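Local coordinates for fiber protein 2 (Human adenovirus type 41, PDB 2BZV) that forms the trimeric head, or knob, of a spike protruding from the capsid vertices, and probably takes part in attaching the virion to a host-cell receptor, at residues L74-Q79 and Y146-K151; F107-T112 and V138-N143; N37-L42 and L50-I55; G46-G51 and V166-T171. All coordinates share one frame; numbering follows the deposited sequence.

Contact 1: residues L74-Q79 and Y146-K151; sequences LPFDNQ and YAFTFK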
# COMPACT_ATOMS: atom_id res chain seq x y z
N LEU A 74 -17.80 -9.64 -6.80
CA LEU A 74 -18.57 -9.19 -5.64
C LEU A 74 -19.38 -7.97 -6.09
O LEU A 74 -18.82 -6.89 -6.32
CB LEU A 74 -17.67 -8.81 -4.47
CG LEU A 74 -16.74 -9.93 -3.97
CD1 LEU A 74 -15.94 -9.42 -2.79
CD2 LEU A 74 -17.51 -11.18 -3.58
N PRO A 75 -20.70 -8.15 -6.26
CA PRO A 75 -21.57 -7.06 -6.69
C PRO A 75 -22.23 -6.35 -5.52
O PRO A 75 -22.55 -7.00 -4.51
CB PRO A 75 -22.64 -7.80 -7.51
CG PRO A 75 -22.79 -9.12 -6.78
CD PRO A 75 -21.45 -9.41 -6.15
N PHE A 76 -22.45 -5.05 -5.66
CA PHE A 76 -23.08 -4.24 -4.61
C PHE A 76 -24.18 -3.38 -5.22
O PHE A 76 -24.10 -3.00 -6.39
CB PHE A 76 -22.06 -3.30 -3.94
CG PHE A 76 -20.90 -4.04 -3.30
CD1 PHE A 76 -20.91 -4.35 -1.95
CD2 PHE A 76 -19.82 -4.42 -4.07
CE1 PHE A 76 -19.84 -5.05 -1.39
CE2 PHE A 76 -18.75 -5.11 -3.52
CZ PHE A 76 -18.76 -5.42 -2.18
N ASP A 77 -25.18 -3.07 -4.41
CA ASP A 77 -26.20 -2.11 -4.85
C ASP A 77 -25.67 -0.68 -4.73
O ASP A 77 -24.54 -0.44 -4.29
CB ASP A 77 -27.54 -2.35 -4.13
CG ASP A 77 -27.54 -1.99 -2.65
OD1 ASP A 77 -26.61 -1.30 -2.17
OD2 ASP A 77 -28.51 -2.39 -1.97
N ASN A 78 -26.48 0.29 -5.15
CA ASN A 78 -26.07 1.69 -5.18
C ASN A 78 -25.87 2.30 -3.79
O ASN A 78 -25.39 3.43 -3.69
CB ASN A 78 -27.08 2.52 -5.99
CG ASN A 78 -26.82 2.43 -7.50
OD1 ASN A 78 -25.71 2.71 -7.96
ND2 ASN A 78 -27.87 2.09 -8.26
N GLN A 79 -26.25 1.56 -2.74
CA GLN A 79 -26.06 2.00 -1.36
C GLN A 79 -24.86 1.33 -0.71
O GLN A 79 -24.53 1.62 0.44
CB GLN A 79 -27.32 1.74 -0.53
CG GLN A 79 -28.50 2.67 -0.84
CD GLN A 79 -29.20 2.40 -2.14
OE1 GLN A 79 -29.57 1.26 -2.46
NE2 GLN A 79 -29.42 3.46 -2.91
N TYR A 146 -22.14 -1.17 -7.87
CA TYR A 146 -20.68 -1.23 -7.83
C TYR A 146 -20.24 -2.67 -7.86
O TYR A 146 -21.04 -3.59 -7.58
CB TYR A 146 -20.18 -0.61 -6.51
CG TYR A 146 -20.63 0.84 -6.36
CD1 TYR A 146 -19.88 1.88 -6.90
CD2 TYR A 146 -21.81 1.17 -5.69
CE1 TYR A 146 -20.30 3.20 -6.78
CE2 TYR A 146 -22.24 2.49 -5.58
CZ TYR A 146 -21.48 3.49 -6.13
OH TYR A 146 -21.89 4.80 -6.03
N ALA A 147 -18.97 -2.91 -8.17
CA ALA A 147 -18.47 -4.27 -8.11
C ALA A 147 -16.96 -4.31 -8.02
O ALA A 147 -16.25 -3.38 -8.42
CB ALA A 147 -18.91 -5.05 -9.36
N PHE A 148 -16.49 -5.44 -7.50
CA PHE A 148 -15.11 -5.87 -7.69
C PHE A 148 -15.14 -7.15 -8.50
O PHE A 148 -15.93 -8.05 -8.19
CB PHE A 148 -14.43 -6.25 -6.37
CG PHE A 148 -14.36 -5.18 -5.34
CD1 PHE A 148 -13.44 -4.15 -5.45
CD2 PHE A 148 -15.15 -5.23 -4.22
CE1 PHE A 148 -13.36 -3.16 -4.50
CE2 PHE A 148 -15.07 -4.24 -3.26
CZ PHE A 148 -14.18 -3.20 -3.40
N THR A 149 -14.25 -7.25 -9.49
CA THR A 149 -14.07 -8.51 -10.21
C THR A 149 -12.60 -8.88 -10.09
O THR A 149 -11.74 -8.18 -10.61
CB THR A 149 -14.48 -8.43 -11.68
OG1 THR A 149 -15.85 -7.98 -11.74
CG2 THR A 149 -14.33 -9.79 -12.34
N PHE A 150 -12.36 -9.96 -9.36
CA PHE A 150 -11.00 -10.46 -9.14
C PHE A 150 -10.73 -11.60 -10.11
O PHE A 150 -11.62 -12.40 -10.39
CB PHE A 150 -10.89 -11.00 -7.71
CG PHE A 150 -11.16 -9.96 -6.67
CD1 PHE A 150 -10.24 -8.95 -6.40
CD2 PHE A 150 -12.35 -9.98 -5.94
CE1 PHE A 150 -10.49 -7.98 -5.43
CE2 PHE A 150 -12.60 -9.02 -4.98
CZ PHE A 150 -11.67 -8.02 -4.73
N LYS A 151 -9.50 -11.69 -10.60
CA LYS A 151 -9.12 -12.81 -11.45
C LYS A 151 -7.72 -13.28 -11.05
O LYS A 151 -6.81 -12.46 -10.88
CB LYS A 151 -9.12 -12.41 -12.93
CG LYS A 151 -8.75 -13.58 -13.87
CD LYS A 151 -8.63 -13.09 -15.31
CE LYS A 151 -7.98 -14.13 -16.22
NZ LYS A 151 -7.84 -13.61 -17.61
O HOH W 1 -24.54 5.35 -5.34
O HOH W 2 -23.63 4.92 -8.30
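Tyr146 OH is gripped by water and carboxylate: one water donates both to it and to Asn78 O, 2.8 Å and 2.7 Å away, a second water donates to it, and Glu172 OE2 is its hydrogen-bonded protein partner. The phenol ring itself is met in its plane at the edge by two carbonyls, Asp77 O approaching Tyr146 CD2 to 3.5 Å and Asn78 O lying beside CE2. Asp77 itself forms an Asx turn, OD1 accepting from Gln79 N as the chain leaves the strand. Before that turn the backbones run antiparallel. Leu74 and Phe148 exchange two hydrogen bonds, the shorter from Leu74 N to Phe148 O (2.8 Å), and Phe76 and Tyr146 exchange two more; Pro75 faces Ala147 as the non-hydrogen-bonded pair between them. Phe76 keeps CG anti to the carbonyl carbon (chi1 -59°), and its ring reaches Phe148 rim to rim, Phe76 CE2 standing 3.7 Å from Phe148 CD2 with the planes at 87°. Leu74 CD1 meets the edge of the Phe150 ring at CE2, 4.0 Å away. Leu74 also touches Leu40, and Phe148 touches Leu42, both of strand 36-45: one face of an antiparallel sheet turned into the hydrophobic core of the knob's beta sandwich.

Contact 2: residues F107-T112 and V138-N143; sequences FMPNST and VYNEIN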
# COMPACT_ATOMS: atom_id res chain seq x y z
N PHE A 107 -16.96 2.77 0.93
CA PHE A 107 -15.97 1.75 0.58
C PHE A 107 -16.11 1.33 -0.89
O PHE A 107 -15.32 0.51 -1.36
CB PHE A 107 -16.13 0.50 1.45
CG PHE A 107 -15.69 0.68 2.88
CD1 PHE A 107 -14.52 0.08 3.33
CD2 PHE A 107 -16.46 1.39 3.79
CE1 PHE A 107 -14.11 0.21 4.65
CE2 PHE A 107 -16.06 1.52 5.12
CZ PHE A 107 -14.88 0.93 5.54
N MET A 108 -17.11 1.84 -1.61
CA MET A 108 -17.31 1.41 -2.99
C MET A 108 -16.32 2.07 -3.93
O MET A 108 -15.90 3.20 -3.67
CB MET A 108 -18.73 1.75 -3.44
CG MET A 108 -19.79 0.99 -2.65
SD MET A 108 -19.75 -0.80 -2.85
CE MET A 108 -18.88 -1.34 -1.36
N PRO A 109 -15.92 1.39 -5.01
CA PRO A 109 -15.01 2.03 -5.97
C PRO A 109 -15.69 3.24 -6.61
O PRO A 109 -16.83 3.16 -7.09
CB PRO A 109 -14.71 0.93 -6.98
CG PRO A 109 -15.12 -0.37 -6.34
CD PRO A 109 -16.22 -0.01 -5.38
N ASN A 110 -14.98 4.37 -6.60
CA ASN A 110 -15.51 5.64 -7.07
C ASN A 110 -16.02 5.52 -8.51
O ASN A 110 -15.30 5.03 -9.38
CB ASN A 110 -14.38 6.66 -7.00
CG ASN A 110 -14.82 8.07 -7.26
OD1 ASN A 110 -15.15 8.41 -8.40
ND2 ASN A 110 -14.84 8.91 -6.23
N SER A 111 -17.26 5.95 -8.74
CA SER A 111 -17.86 5.75 -10.07
C SER A 111 -17.50 6.83 -11.07
O SER A 111 -17.88 6.72 -12.23
CB SER A 111 -19.38 5.64 -9.93
OG SER A 111 -19.92 6.83 -9.42
N THR A 112 -16.78 7.86 -10.65
CA THR A 112 -16.16 8.81 -11.58
C THR A 112 -14.79 8.30 -12.01
O THR A 112 -14.45 8.33 -13.21
CB THR A 112 -16.03 10.19 -10.92
OG1 THR A 112 -17.34 10.68 -10.61
CG2 THR A 112 -15.31 11.17 -11.85
N VAL A 138 -10.74 -5.59 -11.35
CA VAL A 138 -11.44 -4.59 -12.16
C VAL A 138 -12.60 -4.08 -11.37
O VAL A 138 -13.30 -4.84 -10.67
CB VAL A 138 -11.97 -5.48 -13.48
CG1 VAL A 138 -12.99 -4.66 -14.28
CG2 VAL A 138 -10.74 -5.94 -14.35
N TYR A 139 -12.81 -2.77 -11.46
CA TYR A 139 -13.82 -2.08 -10.67
C TYR A 139 -15.05 -1.75 -11.49
O TYR A 139 -14.95 -1.28 -12.63
CB TYR A 139 -13.22 -0.80 -10.08
CG TYR A 139 -11.99 -1.08 -9.25
CD1 TYR A 139 -12.10 -1.68 -7.99
CD2 TYR A 139 -10.71 -0.81 -9.73
CE1 TYR A 139 -10.96 -1.96 -7.23
CE2 TYR A 139 -9.57 -1.09 -8.97
CZ TYR A 139 -9.71 -1.67 -7.73
OH TYR A 139 -8.61 -1.96 -6.95
N ASN A 140 -16.21 -1.98 -10.89
CA ASN A 140 -17.49 -1.54 -11.42
C ASN A 140 -17.84 -2.09 -12.80
O ASN A 140 -18.48 -1.39 -13.59
CB ASN A 140 -17.58 -0.00 -11.36
CG ASN A 140 -17.53 0.51 -9.93
OD1 ASN A 140 -17.85 -0.22 -8.99
ND2 ASN A 140 -17.18 1.77 -9.77
N GLU A 141 -17.46 -3.33 -13.06
CA GLU A 141 -17.90 -4.00 -14.28
C GLU A 141 -19.29 -4.57 -14.00
O GLU A 141 -19.45 -5.77 -13.73
CB GLU A 141 -16.91 -5.10 -14.66
CG GLU A 141 -17.16 -5.66 -16.06
CD GLU A 141 -16.11 -6.68 -16.42
OE1 GLU A 141 -15.00 -6.28 -16.81
OE2 GLU A 141 -16.41 -7.89 -16.31
N ILE A 142 -20.28 -3.69 -14.04
CA ILE A 142 -21.63 -4.02 -13.61
C ILE A 142 -22.54 -2.92 -14.14
O ILE A 142 -22.08 -1.78 -14.32
CB ILE A 142 -21.71 -4.16 -12.05
CG1 ILE A 142 -23.01 -4.81 -11.59
CG2 ILE A 142 -21.45 -2.80 -11.38
CD1 ILE A 142 -22.92 -5.35 -10.17
N ASN A 143 -23.81 -3.22 -14.41
CA ASN A 143 -24.68 -2.22 -15.02
C ASN A 143 -25.28 -1.23 -14.03
O ASN A 143 -25.65 -0.13 -14.43
CB ASN A 143 -25.81 -2.91 -15.79
CG ASN A 143 -25.32 -3.61 -17.03
OD1 ASN A 143 -24.33 -3.20 -17.65
ND2 ASN A 143 -26.01 -4.67 -17.42
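Asn140 ND2 donates to Pro109 O at 3.0 Å in a nearly straight bond (170°). The acceptor lies in the plane of the Asn140 amide, whereas the donor stands above the carbonyl plane of Pro109, 58° out of it. The same side chain crosses the proline ring at a slant, with Asn140 OD1 3.8 Å from Pro109 CG. That ring also meets Tyr139: Pro109 CG lies 3.7 Å from Tyr139 CD1, and Pro109 CB packs 3.9 Å from Tyr139 CB. Asn140 has a left-handed backbone where strand 135-139 ends, and CG sits anti to its carbonyl carbon (chi1 -63°), directed at the loop. Further out, ND2 also donates to Tyr114 O and OD1 accepts from Ala147 N, which fixes the rotation of the amide. Tyr114, Phe148 and Tyr169 add to the packing round Pro109. The loop beyond is shaped by an Asx turn, Thr112 N donating to Asn110 OD1 at 2.8 Å, while Asn110 ND2 binds Thr171 O and Ser111 OG binds Glu172. Both polar ends of Asn140 are spent on backbone groups, so an uncharged side-chain amide stands in for main-chain pairing and ties the 107-112 loop to the strand end without burying a charge.

Contact 3: residues N37-L42 and L50-I55; sequences NLFLCL and LGTITI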
# COMPACT_ATOMS: atom_id res chain seq x y z
N ASN A 37 -12.46 -20.79 0.93
CA ASN A 37 -12.42 -19.76 1.96
C ASN A 37 -11.93 -18.47 1.33
O ASN A 37 -10.84 -18.46 0.74
CB ASN A 37 -11.51 -20.17 3.12
CG ASN A 37 -11.61 -19.19 4.27
OD1 ASN A 37 -11.07 -18.07 4.17
ND2 ASN A 37 -12.30 -19.57 5.33
N LEU A 38 -12.72 -17.41 1.45
CA LEU A 38 -12.32 -16.09 0.97
C LEU A 38 -12.06 -15.18 2.15
O LEU A 38 -12.95 -14.96 2.99
CB LEU A 38 -13.42 -15.48 0.10
CG LEU A 38 -13.11 -14.05 -0.39
CD1 LEU A 38 -11.93 -14.04 -1.35
CD2 LEU A 38 -14.32 -13.44 -1.05
N PHE A 39 -10.86 -14.63 2.20
CA PHE A 39 -10.53 -13.60 3.18
C PHE A 39 -10.19 -12.32 2.42
O PHE A 39 -9.12 -12.18 1.86
CB PHE A 39 -9.37 -14.04 4.06
CG PHE A 39 -8.95 -12.96 5.02
CD1 PHE A 39 -9.77 -12.57 6.05
CD2 PHE A 39 -7.76 -12.27 4.81
CE1 PHE A 39 -9.41 -11.55 6.94
CE2 PHE A 39 -7.37 -11.28 5.70
CZ PHE A 39 -8.19 -10.93 6.77
N LEU A 40 -11.15 -11.40 2.42
CA LEU A 40 -11.00 -10.07 1.83
C LEU A 40 -11.10 -9.09 2.98
O LEU A 40 -12.05 -9.17 3.77
CB LEU A 40 -12.10 -9.83 0.80
CG LEU A 40 -12.17 -8.42 0.23
CD1 LEU A 40 -10.89 -8.00 -0.48
CD2 LEU A 40 -13.33 -8.31 -0.74
N CYS A 41 -10.14 -8.17 3.07
CA CYS A 41 -10.13 -7.15 4.10
C CYS A 41 -9.91 -5.80 3.44
O CYS A 41 -8.93 -5.63 2.70
CB CYS A 41 -9.01 -7.44 5.11
SG CYS A 41 -8.93 -6.22 6.46
N LEU A 42 -10.83 -4.86 3.68
CA LEU A 42 -10.79 -3.50 3.15
C LEU A 42 -10.65 -2.54 4.31
O LEU A 42 -11.46 -2.58 5.22
CB LEU A 42 -12.09 -3.17 2.41
CG LEU A 42 -12.49 -4.12 1.27
CD1 LEU A 42 -13.82 -3.66 0.66
CD2 LEU A 42 -11.40 -4.20 0.21
N LEU A 50 -7.29 0.35 1.16
CA LEU A 50 -6.26 -0.67 1.05
C LEU A 50 -6.94 -2.03 1.23
O LEU A 50 -7.63 -2.25 2.22
CB LEU A 50 -5.24 -0.46 2.16
CG LEU A 50 -3.99 -1.29 2.16
CD1 LEU A 50 -3.19 -1.10 0.88
CD2 LEU A 50 -3.14 -0.86 3.37
N GLY A 51 -6.75 -2.92 0.26
CA GLY A 51 -7.37 -4.23 0.29
C GLY A 51 -6.35 -5.35 0.30
O GLY A 51 -5.33 -5.28 -0.40
N THR A 52 -6.64 -6.39 1.08
CA THR A 52 -5.90 -7.60 0.89
C THR A 52 -6.88 -8.75 0.69
O THR A 52 -7.98 -8.77 1.23
CB THR A 52 -5.02 -7.83 2.07
OG1 THR A 52 -4.26 -7.15 2.90
CG2 THR A 52 -4.83 -9.53 2.68
N ILE A 53 -6.48 -9.64 -0.20
CA ILE A 53 -7.35 -10.75 -0.56
C ILE A 53 -6.56 -12.05 -0.64
O ILE A 53 -5.53 -12.14 -1.32
CB ILE A 53 -8.14 -10.46 -1.87
CG1 ILE A 53 -9.18 -11.56 -2.12
CG2 ILE A 53 -7.25 -10.23 -3.08
CD1 ILE A 53 -10.19 -11.19 -3.21
N THR A 54 -7.10 -13.06 0.03
CA THR A 54 -6.56 -14.42 0.04
C THR A 54 -7.72 -15.38 -0.19
O THR A 54 -8.73 -15.31 0.54
CB THR A 54 -5.90 -14.74 1.39
OG1 THR A 54 -4.90 -13.75 1.67
CG2 THR A 54 -5.24 -16.12 1.34
N ILE A 55 -7.59 -16.25 -1.18
CA ILE A 55 -8.63 -17.24 -1.45
C ILE A 55 -7.97 -18.61 -1.43
O ILE A 55 -6.88 -18.79 -1.98
CB ILE A 55 -9.35 -16.94 -2.79
CG1 ILE A 55 -10.49 -17.92 -3.01
CG2 ILE A 55 -8.37 -16.91 -3.96
CD1 ILE A 55 -11.50 -17.50 -4.06
O HOH W 3 -8.69 -17.36 2.83
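Phe39 N donates to Thr54 O at 2.8 Å, and Thr54 N returns a bond to Phe39 O. Two residues on, Cys41 and Thr52 repeat the exchange, each nitrogen 2.9 Å from the other residue's oxygen: Cys41 N to Thr52 O and Thr52 N to Cys41 O. Between these hydrogen-bonded pairs, alpha carbons lean on carbonyls: Leu40 CA lies 3.3 Å from Thr52 O, and Ile53 CA leans on Phe39 O. The strands are the arms of the beta hairpin 36-45/48-57, at the heart of one sheet of the knob sandwich; strand 18-20 flanks it on one side and 165-170 on the other. Leu38, Leu40, Leu42, Ile53 and Ile55 share the face directed at the second sheet. There Leu38 CD1 reaches across to Ile53 CG1 at 3.8 Å and also touches Ile55 CB. Leu40 holds CG anti to its backbone N (chi1 172°), and its CD1 comes 3.9 Å from Ile53 CB while brushing Thr52 O. Further along, Leu42 CD2 rests on Gly51 CA at 4.0 Å. Ile53 packs beyond the hairpin on Phe150 and Trp152. On the other face Thr54 OG1 stands at the edge of the Phe39 ring and is hydrogen-bonded to Thr164 OG1. Phe39 and Cys41 pack there against Ile170 of a second subunit.

Contact 4: residues G46-G51 and V166-T171; sequences GAHVLG and VFCYIT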
# COMPACT_ATOMS: atom_id res chain seq x y z
N GLY A 46 -9.50 7.89 4.31
CA GLY A 46 -9.97 8.95 3.41
C GLY A 46 -10.45 8.36 2.10
O GLY A 46 -11.18 7.36 2.10
N ALA A 47 -10.00 8.92 0.98
CA ALA A 47 -10.45 8.48 -0.32
C ALA A 47 -9.82 7.18 -0.79
O ALA A 47 -10.19 6.70 -1.86
CB ALA A 47 -10.22 9.57 -1.36
N HIS A 48 -8.86 6.61 -0.04
CA HIS A 48 -8.27 5.34 -0.43
C HIS A 48 -8.81 4.19 0.41
O HIS A 48 -8.98 4.33 1.63
CB HIS A 48 -6.76 5.34 -0.20
CG HIS A 48 -5.97 5.93 -1.34
ND1 HIS A 48 -4.89 6.77 -1.13
CD2 HIS A 48 -6.07 5.77 -2.69
CE1 HIS A 48 -4.37 7.10 -2.31
NE2 HIS A 48 -5.06 6.50 -3.27
N VAL A 49 -8.99 3.05 -0.24
CA VAL A 49 -9.08 1.78 0.48
C VAL A 49 -7.86 0.94 0.12
O VAL A 49 -7.43 0.88 -1.04
CB VAL A 49 -10.37 1.02 0.15
CG1 VAL A 49 -10.25 -0.47 0.47
CG2 VAL A 49 -11.52 1.61 0.94
N LEU A 50 -7.29 0.35 1.16
CA LEU A 50 -6.26 -0.67 1.05
C LEU A 50 -6.94 -2.03 1.23
O LEU A 50 -7.63 -2.25 2.22
CB LEU A 50 -5.24 -0.46 2.16
CG LEU A 50 -3.99 -1.29 2.16
CD1 LEU A 50 -3.19 -1.10 0.88
CD2 LEU A 50 -3.14 -0.86 3.37
N GLY A 51 -6.75 -2.92 0.26
CA GLY A 51 -7.37 -4.23 0.29
C GLY A 51 -6.35 -5.35 0.30
O GLY A 51 -5.33 -5.28 -0.40
N VAL A 166 -2.41 -7.60 -2.50
CA VAL A 166 -2.74 -6.32 -1.91
C VAL A 166 -3.03 -5.34 -3.03
O VAL A 166 -2.31 -5.30 -4.03
CB VAL A 166 -1.60 -5.82 -0.98
CG1 VAL A 166 -1.93 -4.45 -0.41
CG2 VAL A 166 -1.35 -6.84 0.12
N PHE A 167 -4.10 -4.56 -2.90
CA PHE A 167 -4.51 -3.61 -3.92
C PHE A 167 -5.03 -2.34 -3.25
O PHE A 167 -5.28 -2.33 -2.05
CB PHE A 167 -5.55 -4.22 -4.87
CG PHE A 167 -6.84 -4.66 -4.20
CD1 PHE A 167 -7.97 -3.87 -4.26
CD2 PHE A 167 -6.90 -5.88 -3.54
CE1 PHE A 167 -9.15 -4.28 -3.65
CE2 PHE A 167 -8.07 -6.29 -2.93
CZ PHE A 167 -9.19 -5.49 -2.98
N CYS A 168 -5.17 -1.27 -4.02
CA CYS A 168 -5.55 0.03 -3.50
C CYS A 168 -6.46 0.71 -4.52
O CYS A 168 -6.08 0.73 -5.71
CB CYS A 168 -4.29 0.88 -3.25
SG CYS A 168 -4.61 2.57 -2.74
N TYR A 169 -7.57 1.32 -4.10
CA TYR A 169 -8.45 2.02 -5.03
C TYR A 169 -9.04 3.25 -4.35
O TYR A 169 -8.96 3.43 -3.13
CB TYR A 169 -9.53 1.08 -5.58
CG TYR A 169 -10.48 0.58 -4.49
CD1 TYR A 169 -11.66 1.26 -4.21
CD2 TYR A 169 -10.18 -0.57 -3.76
CE1 TYR A 169 -12.53 0.81 -3.20
CE2 TYR A 169 -11.04 -1.02 -2.75
CZ TYR A 169 -12.21 -0.32 -2.48
OH TYR A 169 -13.02 -0.78 -1.47
N ILE A 170 -9.62 4.12 -5.19
CA ILE A 170 -10.27 5.35 -4.78
C ILE A 170 -11.75 5.08 -4.53
O ILE A 170 -12.42 4.43 -5.35
CB ILE A 170 -10.15 6.41 -5.88
CG1 ILE A 170 -8.70 6.61 -6.33
CG2 ILE A 170 -10.81 7.72 -5.44
CD1 ILE A 170 -7.84 7.26 -5.29
N THR A 171 -12.26 5.59 -3.41
CA THR A 171 -13.64 5.31 -3.02
C THR A 171 -14.61 6.38 -3.45
O THR A 171 -14.25 7.53 -3.71
CB THR A 171 -13.79 5.16 -1.49
OG1 THR A 171 -13.62 6.43 -0.85
CG2 THR A 171 -12.79 4.15 -0.94
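Tyr169 carries Val49 over one face of its ring, Val49 CB lying 3.9 Å from the Tyr169 centroid in a CH-pi contact. Val49 CG1 is closer to the rim, 3.4 Å from Tyr169 CE2, and the two side chains run side by side in the same direction. Phe167 lies likewise on glycine backbone: Gly51 CA sits over its face, 4.0 Å from the ring centroid and 17° off the normal, with no side chain between. Both aromatic residues place CG between backbone N and carbonyl carbon, the crowded position (chi1 60° for Phe167), and the rings then lie against Val49 and Gly51. Tyr169 OH is held by Phe107 O, and the Tyr169 ring meets Phe148 edge-to-face. Across the sheet, the His48 ring has Tyr169 O at its edge and Ile170 CD1 3.5 Å from CD2 of His48; Cys168 SG, in one of its two conformers, lies over a face. Both His48 nitrogens are hydrogen-bonded to a third subunit, ND1 to its Thr43 OG1 and NE2 to its Thr52 OG1. The backbone pairs Val49 with Tyr169 and Gly51 with Phe167, each by two hydrogen bonds; Gly51 N to Phe167 O is 2.8 Å. Past the last pair, Thr171 N donates to Ala47 O at 2.8 Å, and Val49 CG2 and Thr171 CG2 pack tightly at 3.4 Å. Strand 165-170 is laid antiparallel on the hairpin arm 48-57; the aromatic face of the pair closes the knob's sandwich core, and the opposite face, with His48, Cys168 and Ile170, forms part of the trimer interface.

In the fold
Contact 3 comes first along the chain and runs into contact 4 through the shared Leu50 and Gly51; contact 4 closes a long loop that encloses contact 1, which encloses contact 2. Contacts 3 and 4, centres about 13 Å apart, lie in one antiparallel sheet, pairing 48-57 with 36-45 and 165-170. Contact 1 lies in the three-stranded sheet, and contact 2, about 7 Å away between centres, ties a loop to the end of its outer strand 135-139. Leu74 against Leu40 joins contacts 1 and 3 across the sandwich. Asn110 N to Ile170 O links contact 2 to contact 4. Contacts 3 and 4 reach neighbouring subunits, so their sheet both covers the core and assembles the trimeric knob.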